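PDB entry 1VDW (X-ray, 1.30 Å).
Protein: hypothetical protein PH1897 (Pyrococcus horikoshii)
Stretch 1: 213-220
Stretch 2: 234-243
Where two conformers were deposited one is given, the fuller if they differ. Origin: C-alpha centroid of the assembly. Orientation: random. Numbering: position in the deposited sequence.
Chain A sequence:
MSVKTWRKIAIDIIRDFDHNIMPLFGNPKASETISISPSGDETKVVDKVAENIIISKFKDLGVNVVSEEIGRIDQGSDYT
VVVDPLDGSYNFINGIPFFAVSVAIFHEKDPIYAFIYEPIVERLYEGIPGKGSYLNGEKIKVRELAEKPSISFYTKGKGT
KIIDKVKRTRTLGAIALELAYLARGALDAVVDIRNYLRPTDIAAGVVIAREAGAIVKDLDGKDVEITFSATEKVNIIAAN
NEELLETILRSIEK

Stretch 1, residues 213-220: GAIVKDLD
Stretch 2 (234-243) VNIIAANNEE

The two stretches form an antiparallel strand pair, I215 to K217 against a strand that runs up to A239, with axes 4.7 Å apart at closest approach and N-to-C directions 160° apart. G213 ends a helix in a Schellman motif. Its phi/psi of 109/1 suits glycine, since a CB would jam against the preceding carbonyl O. A214 (-78/155) leads into the strand; its CA makes a CA-H...O contact of 3.4 Å with A239 O.

I215 (-107/128) pairs with A239, CA-CA 5.4 Å. I215 N donates to A239 O at 2.9 Å, nearly straight at 175°. A239 N returns a bond to I215 O, also 2.9 Å. The same I215 O receives a CA-H...O contact from A238 CA at 3.1 Å. The I215 side chain is m, t; its CD1 lies 3.5 Å from E242 OE1.

V216 (-125/111) faces A238 in a non-hydrogen-bonded pair, so the CA atoms close to 4.1 Å. Its t rotamer places V216 CG2 3.9 Å from A238 CB, on the sheet face away from I215 and K217.

K217 (-125/169) pairs with I237, CA-CA 5.3 Å. K217 N to I237 O and I237 N to K217 O are both 2.9 Å hydrogen bonds. The lysine is extended (m, t, t, t). This carries NZ to the first turn of the helix after N241, where K217 NZ forms a salt bridge with E242 OE1 at 3.1 Å. A weak bond reaches E242 OE2 from K217 NZ at 3.3 Å. E242 has chi1 t and chi2 p.

D218 (-101/-172) leaves the strand with CB directed away. Its chi1 is p, and D218 OD1 accepts from D220 N at 2.8 Å. L219 (-62/-23; m, t) brings CD2 to 4.2 Å from I237 CD1, an apolar contact. L219 CD1 lies 3.3 Å from N235 ND2. D220 (-91/4) does not touch stretch 2.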

# COMPACT_ATOMS: atom_id res chain seq x y z
N GLY A 213 -1.86 -6.30 21.92
CA GLY A 213 -1.47 -5.20 22.79
C GLY A 213 -1.90 -3.80 22.38
O GLY A 213 -1.57 -2.83 23.06
N ALA A 214 -2.62 -3.68 21.28
CA ALA A 214 -3.06 -2.37 20.82
C ALA A 214 -4.26 -1.85 21.61
O ALA A 214 -5.03 -2.62 22.17
CB ALA A 214 -3.41 -2.41 19.34
N ILE A 215 -4.39 -0.53 21.63
CA ILE A 215 -5.50 0.14 22.28
C ILE A 215 -6.35 0.63 21.11
O ILE A 215 -5.82 1.26 20.19
CB ILE A 215 -5.02 1.34 23.11
CG1 ILE A 215 -4.03 0.87 24.18
CG2 ILE A 215 -6.20 2.04 23.77
CD1 ILE A 215 -3.28 1.98 24.86
N VAL A 216 -7.64 0.32 21.11
CA VAL A 216 -8.52 0.73 20.02
C VAL A 216 -9.71 1.50 20.55
O VAL A 216 -10.59 0.95 21.21
CB VAL A 216 -9.03 -0.50 19.23
CG1 VAL A 216 -9.81 -0.05 18.00
CG2 VAL A 216 -7.85 -1.39 18.82
N LYS A 217 -9.74 2.80 20.26
CA LYS A 217 -10.82 3.65 20.75
C LYS A 217 -11.53 4.42 19.65
O LYS A 217 -11.09 4.44 18.49
CB LYS A 217 -10.26 4.62 21.79
CG LYS A 217 -9.76 3.92 23.05
CD LYS A 217 -9.08 4.86 24.02
CE LYS A 217 -8.71 4.14 25.30
NZ LYS A 217 -8.00 5.01 26.27
N ASP A 218 -12.66 5.03 20.01
CA ASP A 218 -13.44 5.81 19.06
C ASP A 218 -13.15 7.29 19.27
O ASP A 218 -12.25 7.66 20.03
CB ASP A 218 -14.94 5.54 19.21
CG ASP A 218 -15.48 5.82 20.61
OD1 ASP A 218 -14.91 6.67 21.33
OD2 ASP A 218 -16.50 5.20 20.98
N LEU A 219 -13.91 8.15 18.59
CA LEU A 219 -13.73 9.59 18.68
C LEU A 219 -13.95 10.14 20.09
O LEU A 219 -13.45 11.22 20.42
CB LEU A 219 -14.67 10.30 17.71
CG LEU A 219 -14.41 10.11 16.21
CD1 LEU A 219 -15.52 10.79 15.41
CD2 LEU A 219 -13.06 10.70 15.85
N ASP A 220 -14.70 9.42 20.91
CA ASP A 220 -14.98 9.85 22.28
C ASP A 220 -13.95 9.33 23.27
O ASP A 220 -14.08 9.53 24.47
CB ASP A 220 -16.37 9.39 22.72
CG ASP A 220 -17.48 9.91 21.82
OD1 ASP A 220 -17.38 11.07 21.36
OD2 ASP A 220 -18.45 9.16 21.58
N VAL A 234 -18.46 3.56 11.76
CA VAL A 234 -17.52 3.62 12.85
C VAL A 234 -16.21 4.33 12.51
O VAL A 234 -15.76 4.31 11.36
CB VAL A 234 -17.18 2.19 13.36
CG1 VAL A 234 -16.60 1.36 12.23
CG2 VAL A 234 -16.21 2.25 14.52
N ASN A 235 -15.63 4.96 13.52
CA ASN A 235 -14.36 5.65 13.39
C ASN A 235 -13.43 4.99 14.39
O ASN A 235 -13.85 4.63 15.49
CB ASN A 235 -14.50 7.13 13.74
CG ASN A 235 -15.36 7.88 12.76
OD1 ASN A 235 -15.04 7.94 11.57
ND2 ASN A 235 -16.45 8.45 13.24
N ILE A 236 -12.17 4.83 14.01
CA ILE A 236 -11.23 4.21 14.92
C ILE A 236 -9.90 4.92 15.05
O ILE A 236 -9.39 5.52 14.09
CB ILE A 236 -10.94 2.75 14.52
CG1 ILE A 236 -10.33 2.71 13.11
CG2 ILE A 236 -12.22 1.92 14.59
CD1 ILE A 236 -9.88 1.32 12.68
N ILE A 237 -9.36 4.87 16.26
CA ILE A 237 -8.06 5.41 16.56
C ILE A 237 -7.42 4.26 17.34
O ILE A 237 -7.73 4.06 18.52
CB ILE A 237 -8.12 6.67 17.44
CG1 ILE A 237 -8.86 7.80 16.71
CG2 ILE A 237 -6.71 7.13 17.76
CD1 ILE A 237 -10.36 7.62 16.65
N ALA A 238 -6.58 3.49 16.66
CA ALA A 238 -5.91 2.35 17.26
C ALA A 238 -4.42 2.65 17.34
O ALA A 238 -3.84 3.15 16.37
CB ALA A 238 -6.15 1.10 16.42
N ALA A 239 -3.80 2.36 18.47
CA ALA A 239 -2.39 2.65 18.63
C ALA A 239 -1.67 1.70 19.57
O ALA A 239 -2.29 0.94 20.31
CB ALA A 239 -2.21 4.10 19.11
N ASN A 240 -0.34 1.78 19.54
CA ASN A 240 0.50 0.95 20.38
C ASN A 240 0.98 1.74 21.60
O ASN A 240 1.87 1.31 22.32
CB ASN A 240 1.73 0.49 19.59
CG ASN A 240 2.61 1.65 19.14
OD1 ASN A 240 2.29 2.82 19.36
ND2 ASN A 240 3.72 1.33 18.50
N ASN A 241 0.36 2.90 21.83
CA ASN A 241 0.76 3.77 22.93
C ASN A 241 -0.39 4.70 23.28
O ASN A 241 -0.94 5.37 22.41
CB ASN A 241 2.00 4.55 22.47
CG ASN A 241 2.53 5.49 23.53
OD1 ASN A 241 2.00 6.59 23.73
ND2 ASN A 241 3.58 5.07 24.21
N GLU A 242 -0.75 4.74 24.56
CA GLU A 242 -1.85 5.59 25.03
C GLU A 242 -1.59 7.08 24.82
O GLU A 242 -2.50 7.81 24.42
CB GLU A 242 -2.13 5.32 26.51
CG GLU A 242 -3.25 6.16 27.12
CD GLU A 242 -4.59 5.99 26.43
OE1 GLU A 242 -4.93 4.86 26.03
OE2 GLU A 242 -5.33 7.00 26.30
N GLU A 243 -0.37 7.53 25.07
CA GLU A 243 -0.05 8.94 24.90
C GLU A 243 -0.21 9.36 23.44
O GLU A 243 -0.72 10.44 23.15
CB GLU A 243 1.38 9.24 25.37
CG GLU A 243 1.72 10.72 25.34
CD GLU A 243 3.15 11.01 25.79
OE1 GLU A 243 3.49 12.20 25.95
OE2 GLU A 243 3.92 10.04 25.97